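Long-range contacts in NS1 (PDB 4KW3), which probably binds the viral replication origin and nicks one DNA strand to start rolling-circle replication, this chain being its N-terminal origin-recognition and nickase domain: residues Tyr211-Ile219 and Asn233-Ser243; Met46-His55 and Ile219-Ser230. All coordinates share one frame; numbering follows the deposited sequence.

How the contacts relate
Contact 1 (211-219 with 233-243) and contact 2 (46-55 with 219-230) alternate along the chain and share Ile219. Their centres lie about 14 Å apart. Strand 216-217, helix 225-228 and strand 241-247 form one beta-alpha-beta unit: contact 1 pairs its two strands, and contact 2 packs its helix and the preceding loop against residues 46-55. The two meet directly where Arg217 NE lies 2.9 Å from Cys228 O, a probable hydrogen bond. Contact 1 holds the predicted nuclease tyrosine, Tyr211, and its Lys215 side chain comes within about 3 Å of that of Glu108, a predicted metal ligand. Contact 2 lies farther off, the Ile219 side chain being about 10 Å from that of Glu108.

Contact 1. Residues Tyr211-Ile219 and Asn233-Ser243; sequences YLLPKNRCI and NWFILAEKTYS
Asn216 OD1 accepts a nearly straight hydrogen bond from Phe235 N at 2.7 Å. The donor lies in the carbonyl plane, on a lone pair. The other end of the amide, ND2, gives a weak bond to Phe235 O. The pair of bonds probably sets which way the amide is flipped. The amide also stacks on one face of the Trp234 indole, with the planes 12° apart and ND2 3.4 Å from CZ2 of Trp234. Next to it, Pro214 CA sits over the centre of the Phe235 ring in a CH-pi contact, and Pro214 CB touches CE1 of the same ring at 3.6 Å. The backbones pair in parallel: Tyr242 N donates to Asn216 O and Cys218 N to Tyr242 O, each at 2.9 Å. With Tyr242 CG between the backbone N and the carbonyl carbon (chi1 78°), the ring lies against Arg217, whose CG is over one face. Arg257 adds a cation-pi contact to that ring. Lys215 runs extended past Lys240 O and Thr241 O. Its NZ forms a salt bridge with Glu108 and a weak bond to Tyr211 OH. The predicted RCR-3 motif thus runs from the predicted nuclease Tyr211 to Lys215 and straight into paired strand 216-217, beside the predicted metal ligand Glu108, as in Rep-type HUH nickases.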
loop_
_atom_site.group_PDB
_atom_site.type_symbol
_atom_site.label_atom_id
_atom_site.label_comp_id
_atom_site.label_asym_id
_atom_site.label_seq_id
_atom_site.Cartn_x
_atom_site.Cartn_y
_atom_site.Cartn_z
ATOM N N TYR A 211 -6.240 13.097 -0.686
ATOM C CA TYR A 211 -4.822 12.885 -0.447
ATOM C C TYR A 211 -4.294 11.626 -1.145
ATOM O O TYR A 211 -3.228 11.663 -1.722
ATOM C CB TYR A 211 -4.433 12.895 1.061
ATOM C CG TYR A 211 -2.973 12.509 1.204
ATOM C CD1 TYR A 211 -1.957 13.455 0.998
ATOM C CD2 TYR A 211 -2.598 11.182 1.460
ATOM C CE1 TYR A 211 -0.612 13.093 1.059
ATOM C CE2 TYR A 211 -1.256 10.813 1.523
ATOM C CZ TYR A 211 -0.268 11.776 1.314
ATOM O OH TYR A 211 1.065 11.422 1.372
ATOM N N LEU A 212 -5.052 10.540 -1.162
ATOM C CA LEU A 212 -4.547 9.292 -1.751
ATOM C C LEU A 212 -4.779 9.194 -3.280
ATOM O O LEU A 212 -3.894 8.757 -4.015
ATOM C CB LEU A 212 -5.149 8.085 -1.034
ATOM C CG LEU A 212 -4.739 7.864 0.431
ATOM C CD1 LEU A 212 -5.434 6.629 0.981
ATOM C CD2 LEU A 212 -3.211 7.711 0.562
ATOM N N LEU A 213 -5.953 9.619 -3.751
ATOM C CA LEU A 213 -6.303 9.504 -5.167
ATOM C C LEU A 213 -5.462 10.321 -6.150
ATOM O O LEU A 213 -4.952 9.778 -7.133
ATOM C CB LEU A 213 -7.788 9.779 -5.396
ATOM C CG LEU A 213 -8.679 8.580 -5.099
ATOM C CD1 LEU A 213 -10.042 8.833 -5.674
ATOM C CD2 LEU A 213 -8.044 7.316 -5.676
ATOM N N PRO A 214 -5.284 11.622 -5.885
ATOM C CA PRO A 214 -4.675 12.397 -6.980
ATOM C C PRO A 214 -3.152 12.296 -7.029
ATOM O O PRO A 214 -2.432 13.267 -6.845
ATOM C CB PRO A 214 -5.153 13.821 -6.698
ATOM C CG PRO A 214 -5.344 13.870 -5.215
ATOM C CD PRO A 214 -5.659 12.469 -4.737
ATOM N N LYS A 215 -2.679 11.086 -7.286
ATOM C CA LYS A 215 -1.260 10.834 -7.468
ATOM C C LYS A 215 -1.063 10.092 -8.788
ATOM O O LYS A 215 -1.971 9.415 -9.274
ATOM C CB LYS A 215 -0.706 10.007 -6.304
ATOM C CG LYS A 215 -0.900 10.646 -4.947
ATOM C CD LYS A 215 -0.260 9.820 -3.858
ATOM C CE LYS A 215 -0.445 10.455 -2.486
ATOM N NZ LYS A 215 0.502 9.877 -1.491
ATOM N N ASN A 216 0.120 10.210 -9.373
ATOM C CA ASN A 216 0.408 9.435 -10.573
ATOM C C ASN A 216 1.035 8.118 -10.152
ATOM O O ASN A 216 1.560 8.000 -9.043
ATOM C CB ASN A 216 1.310 10.213 -11.519
ATOM C CG ASN A 216 0.686 11.531 -11.954
ATOM O OD1 ASN A 216 -0.504 11.584 -12.294
ATOM N ND2 ASN A 216 1.484 12.599 -11.967
ATOM N N ARG A 217 0.929 7.108 -11.008
ATOM C CA ARG A 217 1.498 5.816 -10.692
ATOM C C ARG A 217 2.971 5.705 -11.009
ATOM O O ARG A 217 3.425 6.175 -12.060
ATOM C CB ARG A 217 0.768 4.685 -11.413
ATOM C CG ARG A 217 1.156 3.323 -10.843
ATOM C CD ARG A 217 0.339 2.202 -11.396
ATOM N NE ARG A 217 0.541 2.046 -12.817
ATOM C CZ ARG A 217 0.227 0.942 -13.473
ATOM N NH1 ARG A 217 -0.285 -0.064 -12.789
ATOM N NH2 ARG A 217 0.428 0.845 -14.790
ATOM N N CYS A 218 3.691 5.037 -10.106
ATOM C CA CYS A 218 5.045 4.602 -10.374
ATOM C C CYS A 218 5.308 3.259 -9.683
ATOM O O CYS A 218 5.217 3.164 -8.466
ATOM C CB CYS A 218 6.034 5.647 -9.884
ATOM S SG CYS A 218 7.699 5.153 -10.190
ATOM N N ILE A 219 5.596 2.212 -10.457
ATOM C CA ILE A 219 5.765 0.865 -9.876
ATOM C C ILE A 219 7.212 0.431 -9.600
ATOM O O ILE A 219 7.451 -0.681 -9.155
ATOM C CB ILE A 219 5.059 -0.232 -10.695
ATOM C CG1 ILE A 219 5.665 -0.334 -12.096
ATOM C CG2 ILE A 219 3.547 0.017 -10.766
ATOM C CD1 ILE A 219 4.984 -1.368 -12.935
ATOM N N ASN A 233 -5.007 9.590 -17.086
ATOM C CA ASN A 233 -4.969 9.481 -15.642
ATOM C C ASN A 233 -3.865 10.302 -15.000
ATOM O O ASN A 233 -3.522 10.116 -13.833
ATOM C CB ASN A 233 -4.858 8.008 -15.265
ATOM C CG ASN A 233 -6.082 7.226 -15.686
ATOM O OD1 ASN A 233 -7.090 7.223 -14.977
ATOM N ND2 ASN A 233 -6.018 6.589 -16.866
ATOM N N TRP A 234 -3.343 11.257 -15.755
ATOM C CA TRP A 234 -2.255 12.075 -15.258
ATOM C C TRP A 234 -2.767 13.257 -14.467
ATOM O O TRP A 234 -3.622 14.009 -14.930
ATOM C CB TRP A 234 -1.396 12.560 -16.393
ATOM C CG TRP A 234 -0.202 13.289 -15.940
ATOM C CD1 TRP A 234 -0.032 14.646 -15.876
ATOM C CD2 TRP A 234 1.029 12.702 -15.502
ATOM N NE1 TRP A 234 1.241 14.933 -15.430
ATOM C CE2 TRP A 234 1.907 13.757 -15.186
ATOM C CE3 TRP A 234 1.473 11.382 -15.344
ATOM C CZ2 TRP A 234 3.200 13.537 -14.736
ATOM C CZ3 TRP A 234 2.769 11.162 -14.889
ATOM C CH2 TRP A 234 3.614 12.231 -14.599
ATOM N N PHE A 235 -2.264 13.387 -13.250
ATOM C CA PHE A 235 -2.635 14.489 -12.388
ATOM C C PHE A 235 -1.547 15.532 -12.527
ATOM O O PHE A 235 -0.413 15.322 -12.068
ATOM C CB PHE A 235 -2.757 14.014 -10.949
ATOM C CG PHE A 235 -4.026 13.253 -10.656
ATOM C CD1 PHE A 235 -5.204 13.921 -10.344
ATOM C CD2 PHE A 235 -4.029 11.859 -10.645
ATOM C CE1 PHE A 235 -6.365 13.202 -10.012
ATOM C CE2 PHE A 235 -5.187 11.132 -10.342
ATOM C CZ PHE A 235 -6.363 11.809 -10.034
ATOM N N ILE A 236 -1.892 16.653 -13.161
ATOM C CA ILE A 236 -0.901 17.651 -13.563
ATOM C C ILE A 236 -0.101 18.248 -12.380
ATOM O O ILE A 236 1.073 18.521 -12.525
ATOM C CB ILE A 236 -1.551 18.768 -14.472
ATOM C CG1 ILE A 236 -0.497 19.545 -15.258
ATOM C CG2 ILE A 236 -2.350 19.732 -13.653
ATOM C CD1 ILE A 236 0.578 18.658 -15.903
ATOM N N LEU A 237 -0.692 18.378 -11.193
ATOM C CA LEU A 237 0.024 19.046 -10.095
ATOM C C LEU A 237 0.589 18.056 -9.060
ATOM O O LEU A 237 1.214 18.445 -8.073
ATOM C CB LEU A 237 -0.862 20.117 -9.416
ATOM C CG LEU A 237 -1.342 21.296 -10.282
ATOM C CD1 LEU A 237 -2.237 22.235 -9.485
ATOM C CD2 LEU A 237 -0.170 22.054 -10.904
ATOM N N ALA A 238 0.373 16.776 -9.306
ATOM C CA ALA A 238 0.775 15.723 -8.389
ATOM C C ALA A 238 2.291 15.619 -8.292
ATOM O O ALA A 238 2.967 15.585 -9.309
ATOM C CB ALA A 238 0.175 14.392 -8.840
ATOM N N GLU A 239 2.836 15.608 -7.079
ATOM C CA GLU A 239 4.285 15.411 -6.922
ATOM C C GLU A 239 4.645 14.075 -6.279
ATOM O O GLU A 239 5.798 13.672 -6.263
ATOM C CB GLU A 239 4.906 16.555 -6.132
ATOM C CG GLU A 239 4.602 17.913 -6.737
ATOM C CD GLU A 239 5.125 19.055 -5.904
ATOM O OE1 GLU A 239 4.389 19.534 -5.011
ATOM O OE2 GLU A 239 6.275 19.467 -6.152
ATOM N N LYS A 240 3.658 13.380 -5.750
ATOM C CA LYS A 240 3.927 12.089 -5.157
ATOM C C LYS A 240 3.251 10.976 -5.956
ATOM O O LYS A 240 2.464 11.244 -6.843
ATOM C CB LYS A 240 3.527 12.063 -3.679
ATOM C CG LYS A 240 4.588 12.668 -2.778
ATOM C CD LYS A 240 4.182 12.490 -1.318
ATOM C CE LYS A 240 5.374 12.553 -0.367
ATOM N NZ LYS A 240 6.128 13.841 -0.475
ATOM N N THR A 241 3.596 9.725 -5.675
ATOM C CA THR A 241 3.130 8.637 -6.518
ATOM C C THR A 241 2.442 7.549 -5.725
ATOM O O THR A 241 2.496 7.535 -4.491
ATOM C CB THR A 241 4.285 8.007 -7.323
ATOM O OG1 THR A 241 5.240 7.425 -6.433
ATOM C CG2 THR A 241 4.967 9.049 -8.205
ATOM N N TYR A 242 1.755 6.655 -6.428
ATOM C CA TYR A 242 1.244 5.452 -5.779
ATOM C C TYR A 242 1.679 4.274 -6.621
ATOM O O TYR A 242 1.935 4.413 -7.823
ATOM C CB TYR A 242 -0.294 5.461 -5.658
ATOM C CG TYR A 242 -0.971 5.117 -6.950
ATOM C CD1 TYR A 242 -1.135 6.084 -7.944
ATOM C CD2 TYR A 242 -1.413 3.816 -7.214
ATOM C CE1 TYR A 242 -1.737 5.777 -9.130
ATOM C CE2 TYR A 242 -2.005 3.504 -8.433
ATOM C CZ TYR A 242 -2.164 4.492 -9.381
ATOM O OH TYR A 242 -2.759 4.208 -10.584
ATOM N N SER A 243 1.676 3.099 -6.000
ATOM C CA SER A 243 2.011 1.871 -6.703
ATOM C C SER A 243 0.768 1.050 -7.008
ATOM O O SER A 243 0.609 0.546 -8.119
ATOM C CB SER A 243 2.994 1.042 -5.877
ATOM O OG SER A 243 3.138 -0.232 -6.452
#

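Contact 2. Residues Met46-His55 and Ile219-Ser230; sequences MIQLRNCAPH and ISSYSKPDVCTS
The end of helix 43-49, the type I turn Leu49-Cys52 and the extended residues 52-55 run past the loop 219-224 and the short helix 225-228, with Pro54 and Val227 4.1 Å apart at their CA atoms. His55 N donates to Asp226 O at 2.8 Å, from above the carbonyl plane. His55 ND1 adds a weak bond to the same oxygen and also lies 2.9 Å from Thr229 O. Ser230 CA makes an off-centre CH-pi contact with the imidazole. Pro54 CB lies alongside the Asp226 carboxylate, 3.2 Å from OD2. Val227 packs against both Pro54 and Leu49. Its CG1, anti to the backbone N (chi1 172°), meets Cys52 CB and Leu49 CD1, while CG2 packs on Pro54 CA at 3.6 Å. Helix 225-228 lies in the crossover between strands 216-217 and 241-247 of a beta-alpha-beta unit, so the contact joins that unit to helix 43-49. Leu49 CD2 meets Ile219 CD1 at 3.9 Å, the side chains crossing at about a right angle. The bent Met46 chain brings CE to Ile219 O and Ser220 CB. Ser220 OG accepts from Tyr222 N in an ST turn and also bonds Glu31. The extended Arg50 side chain runs beside Tyr222; its guanidinium edge meets the ring, NH2 3.2 Å from Tyr222 CD2, planes 42° apart.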
loop_
_atom_site.group_PDB
_atom_site.type_symbol
_atom_site.label_atom_id
_atom_site.label_comp_id
_atom_site.label_asym_id
_atom_site.label_seq_id
_atom_site.Cartn_x
_atom_site.Cartn_y
_atom_site.Cartn_z
ATOM N N MET A 46 10.345 -6.301 -14.819
ATOM C CA MET A 46 10.810 -5.077 -14.164
ATOM C C MET A 46 12.046 -4.500 -14.838
ATOM O O MET A 46 12.147 -3.285 -15.034
ATOM C CB MET A 46 11.132 -5.311 -12.674
ATOM C CG MET A 46 9.952 -5.771 -11.819
ATOM S SD MET A 46 8.486 -4.733 -11.990
ATOM C CE MET A 46 8.943 -3.331 -10.974
ATOM N N ILE A 47 12.976 -5.367 -15.220
ATOM C CA ILE A 47 14.182 -4.902 -15.897
ATOM C C ILE A 47 13.886 -4.269 -17.255
ATOM O O ILE A 47 14.383 -3.185 -17.562
ATOM C CB ILE A 47 15.195 -6.044 -16.074
ATOM C CG1 ILE A 47 15.649 -6.527 -14.696
ATOM C CG2 ILE A 47 16.399 -5.576 -16.885
ATOM C CD1 ILE A 47 16.619 -7.648 -14.725
ATOM N N GLN A 48 13.061 -4.942 -18.048
ATOM C CA GLN A 48 12.681 -4.460 -19.365
ATOM C C GLN A 48 11.996 -3.104 -19.271
ATOM O O GLN A 48 12.177 -2.241 -20.132
ATOM C CB GLN A 48 11.743 -5.467 -20.018
ATOM C CG GLN A 48 11.940 -5.626 -21.495
ATOM C CD GLN A 48 11.258 -6.865 -22.006
ATOM O OE1 GLN A 48 10.996 -7.799 -21.237
ATOM N NE2 GLN A 48 10.949 -6.885 -23.301
ATOM N N LEU A 49 11.240 -2.917 -18.195
ATOM C CA LEU A 49 10.494 -1.691 -17.970
ATOM C C LEU A 49 11.404 -0.458 -17.912
ATOM O O LEU A 49 10.980 0.633 -18.318
ATOM C CB LEU A 49 9.669 -1.784 -16.687
ATOM C CG LEU A 49 8.698 -0.626 -16.497
ATOM C CD1 LEU A 49 7.630 -0.690 -17.561
ATOM C CD2 LEU A 49 8.112 -0.613 -15.125
ATOM N N ARG A 50 12.632 -0.633 -17.399
ATOM C CA ARG A 50 13.617 0.458 -17.305
ATOM C C ARG A 50 13.882 1.126 -18.647
ATOM O O ARG A 50 14.201 2.309 -18.688
ATOM C CB ARG A 50 14.962 -0.012 -16.748
ATOM C CG ARG A 50 14.934 -0.613 -15.374
ATOM C CD ARG A 50 16.352 -0.830 -14.848
ATOM N NE ARG A 50 16.335 -1.370 -13.485
ATOM C CZ ARG A 50 16.433 -2.664 -13.183
ATOM N NH1 ARG A 50 16.601 -3.552 -14.152
ATOM N NH2 ARG A 50 16.391 -3.070 -11.914
ATOM N N ASN A 51 13.734 0.373 -19.738
ATOM C CA ASN A 51 14.114 0.849 -21.065
ATOM C C ASN A 51 12.949 1.457 -21.839
ATOM O O ASN A 51 13.063 1.743 -23.030
ATOM C CB ASN A 51 14.719 -0.292 -21.886
ATOM C CG ASN A 51 15.782 -1.053 -21.130
ATOM O OD1 ASN A 51 16.647 -0.458 -20.485
ATOM N ND2 ASN A 51 15.726 -2.382 -21.202
ATOM N N CYS A 52 11.823 1.647 -21.162
ATOM C CA CYS A 52 10.615 2.102 -21.830
ATOM C C CYS A 52 10.537 3.619 -21.967
ATOM O O CYS A 52 10.975 4.360 -21.086
ATOM C CB CYS A 52 9.384 1.602 -21.077
ATOM S SG CYS A 52 9.051 -0.159 -21.225
ATOM N N ALA A 53 9.942 4.064 -23.066
ATOM C CA ALA A 53 9.699 5.479 -23.330
ATOM C C ALA A 53 8.469 5.937 -22.559
ATOM O O ALA A 53 7.490 5.196 -22.464
ATOM C CB ALA A 53 9.505 5.724 -24.833
ATOM N N PRO A 54 8.539 7.129 -21.947
ATOM C CA PRO A 54 7.400 7.765 -21.264
ATOM C C PRO A 54 6.308 8.140 -22.246
ATOM O O PRO A 54 6.585 8.342 -23.440
ATOM C CB PRO A 54 8.010 9.037 -20.694
ATOM C CG PRO A 54 9.083 9.384 -21.690
ATOM C CD PRO A 54 9.670 8.061 -22.099
ATOM N N HIS A 55 5.081 8.239 -21.756
ATOM C CA HIS A 55 4.011 8.786 -22.568
ATOM C C HIS A 55 4.389 10.234 -22.876
ATOM O O HIS A 55 5.107 10.869 -22.086
ATOM C CB HIS A 55 2.690 8.714 -21.810
ATOM C CG HIS A 55 2.117 7.336 -21.740
ATOM N ND1 HIS A 55 2.152 6.575 -20.592
ATOM C CD2 HIS A 55 1.534 6.563 -22.686
ATOM C CE1 HIS A 55 1.587 5.405 -20.823
ATOM N NE2 HIS A 55 1.214 5.369 -22.090
ATOM N N ILE A 219 5.596 2.212 -10.457
ATOM C CA ILE A 219 5.765 0.865 -9.876
ATOM C C ILE A 219 7.212 0.431 -9.600
ATOM O O ILE A 219 7.451 -0.681 -9.155
ATOM C CB ILE A 219 5.059 -0.232 -10.695
ATOM C CG1 ILE A 219 5.665 -0.334 -12.096
ATOM C CG2 ILE A 219 3.547 0.017 -10.766
ATOM C CD1 ILE A 219 4.984 -1.368 -12.935
ATOM N N SER A 220 8.170 1.310 -9.872
ATOM C CA SER A 220 9.564 1.025 -9.583
ATOM C C SER A 220 10.404 2.279 -9.375
ATOM O O SER A 220 10.205 3.286 -10.038
ATOM C CB SER A 220 10.199 0.185 -10.680
ATOM O OG SER A 220 11.546 -0.085 -10.324
ATOM N N SER A 221 11.364 2.186 -8.463
ATOM C CA SER A 221 12.360 3.223 -8.283
ATOM C C SER A 221 13.139 3.450 -9.577
ATOM O O SER A 221 13.683 4.531 -9.788
ATOM C CB SER A 221 13.342 2.814 -7.191
ATOM O OG SER A 221 12.682 2.648 -5.950
ATOM N N TYR A 222 13.176 2.439 -10.447
ATOM C CA TYR A 222 13.947 2.518 -11.687
ATOM C C TYR A 222 13.040 2.790 -12.868
ATOM O O TYR A 222 13.398 2.544 -14.016
ATOM C CB TYR A 222 14.757 1.238 -11.918
ATOM C CG TYR A 222 15.495 0.776 -10.686
ATOM C CD1 TYR A 222 16.232 1.667 -9.914
ATOM C CD2 TYR A 222 15.432 -0.543 -10.275
ATOM C CE1 TYR A 222 16.898 1.249 -8.774
ATOM C CE2 TYR A 222 16.095 -0.971 -9.143
ATOM C CZ TYR A 222 16.823 -0.072 -8.394
ATOM O OH TYR A 222 17.478 -0.511 -7.266
ATOM N N SER A 223 11.861 3.313 -12.582
ATOM C CA SER A 223 10.942 3.701 -13.633
ATOM C C SER A 223 10.428 5.108 -13.338
ATOM O O SER A 223 10.817 5.724 -12.343
ATOM C CB SER A 223 9.796 2.694 -13.726
ATOM O OG SER A 223 9.000 2.920 -14.873
ATOM N N LYS A 224 9.530 5.598 -14.181
ATOM C CA LYS A 224 9.035 6.969 -14.088
ATOM C C LYS A 224 7.515 6.979 -14.186
ATOM O O LYS A 224 6.919 6.148 -14.876
ATOM C CB LYS A 224 9.624 7.842 -15.207
ATOM C CG LYS A 224 11.139 7.891 -15.269
ATOM C CD LYS A 224 11.719 8.674 -14.088
ATOM C CE LYS A 224 13.240 8.827 -14.197
ATOM N NZ LYS A 224 13.776 9.870 -13.276
ATOM N N PRO A 225 6.884 7.929 -13.495
ATOM C CA PRO A 225 5.430 8.042 -13.479
ATOM C C PRO A 225 4.839 8.222 -14.867
ATOM O O PRO A 225 3.752 7.708 -15.149
ATOM C CB PRO A 225 5.187 9.300 -12.648
ATOM C CG PRO A 225 6.382 9.461 -11.828
ATOM C CD PRO A 225 7.528 8.889 -12.587
ATOM N N ASP A 226 5.522 8.973 -15.719
ATOM C CA ASP A 226 5.016 9.203 -17.074
ATOM C C ASP A 226 5.152 7.947 -17.969
ATOM O O ASP A 226 4.580 7.893 -19.068
ATOM C CB ASP A 226 5.609 10.472 -17.701
ATOM C CG ASP A 226 7.106 10.483 -17.664
ATOM O OD1 ASP A 226 7.680 9.718 -16.857
ATOM O OD2 ASP A 226 7.705 11.250 -18.436
ATOM N N VAL A 227 5.912 6.954 -17.496
ATOM C CA VAL A 227 5.847 5.618 -18.082
ATOM C C VAL A 227 4.667 4.813 -17.519
ATOM O O VAL A 227 3.904 4.201 -18.265
ATOM C CB VAL A 227 7.162 4.825 -17.893
ATOM C CG1 VAL A 227 6.995 3.372 -18.333
ATOM C CG2 VAL A 227 8.286 5.479 -18.658
ATOM N N CYS A 228 4.517 4.817 -16.200
ATOM C CA CYS A 228 3.571 3.922 -15.537
ATOM C C CYS A 228 2.152 4.430 -15.531
ATOM O O CYS A 228 1.244 3.698 -15.137
ATOM C CB CYS A 228 4.005 3.642 -14.098
ATOM S SG CYS A 228 5.685 3.028 -13.921
ATOM N N THR A 229 1.971 5.704 -15.871
ATOM C CA THR A 229 0.644 6.340 -15.845
ATOM C C THR A 229 0.199 6.653 -17.245
ATOM O O THR A 229 0.941 7.275 -18.020
ATOM C CB THR A 229 0.655 7.676 -15.024
ATOM O OG1 THR A 229 1.234 7.442 -13.732
ATOM C CG2 THR A 229 -0.741 8.275 -14.885
ATOM N N SER A 230 -1.009 6.223 -17.582
ATOM C CA SER A 230 -1.580 6.547 -18.889
ATOM C C SER A 230 -2.122 7.975 -18.902
ATOM O O SER A 230 -2.633 8.464 -17.901
ATOM C CB SER A 230 -2.648 5.527 -19.271
ATOM O OG SER A 230 -3.724 5.566 -18.359
#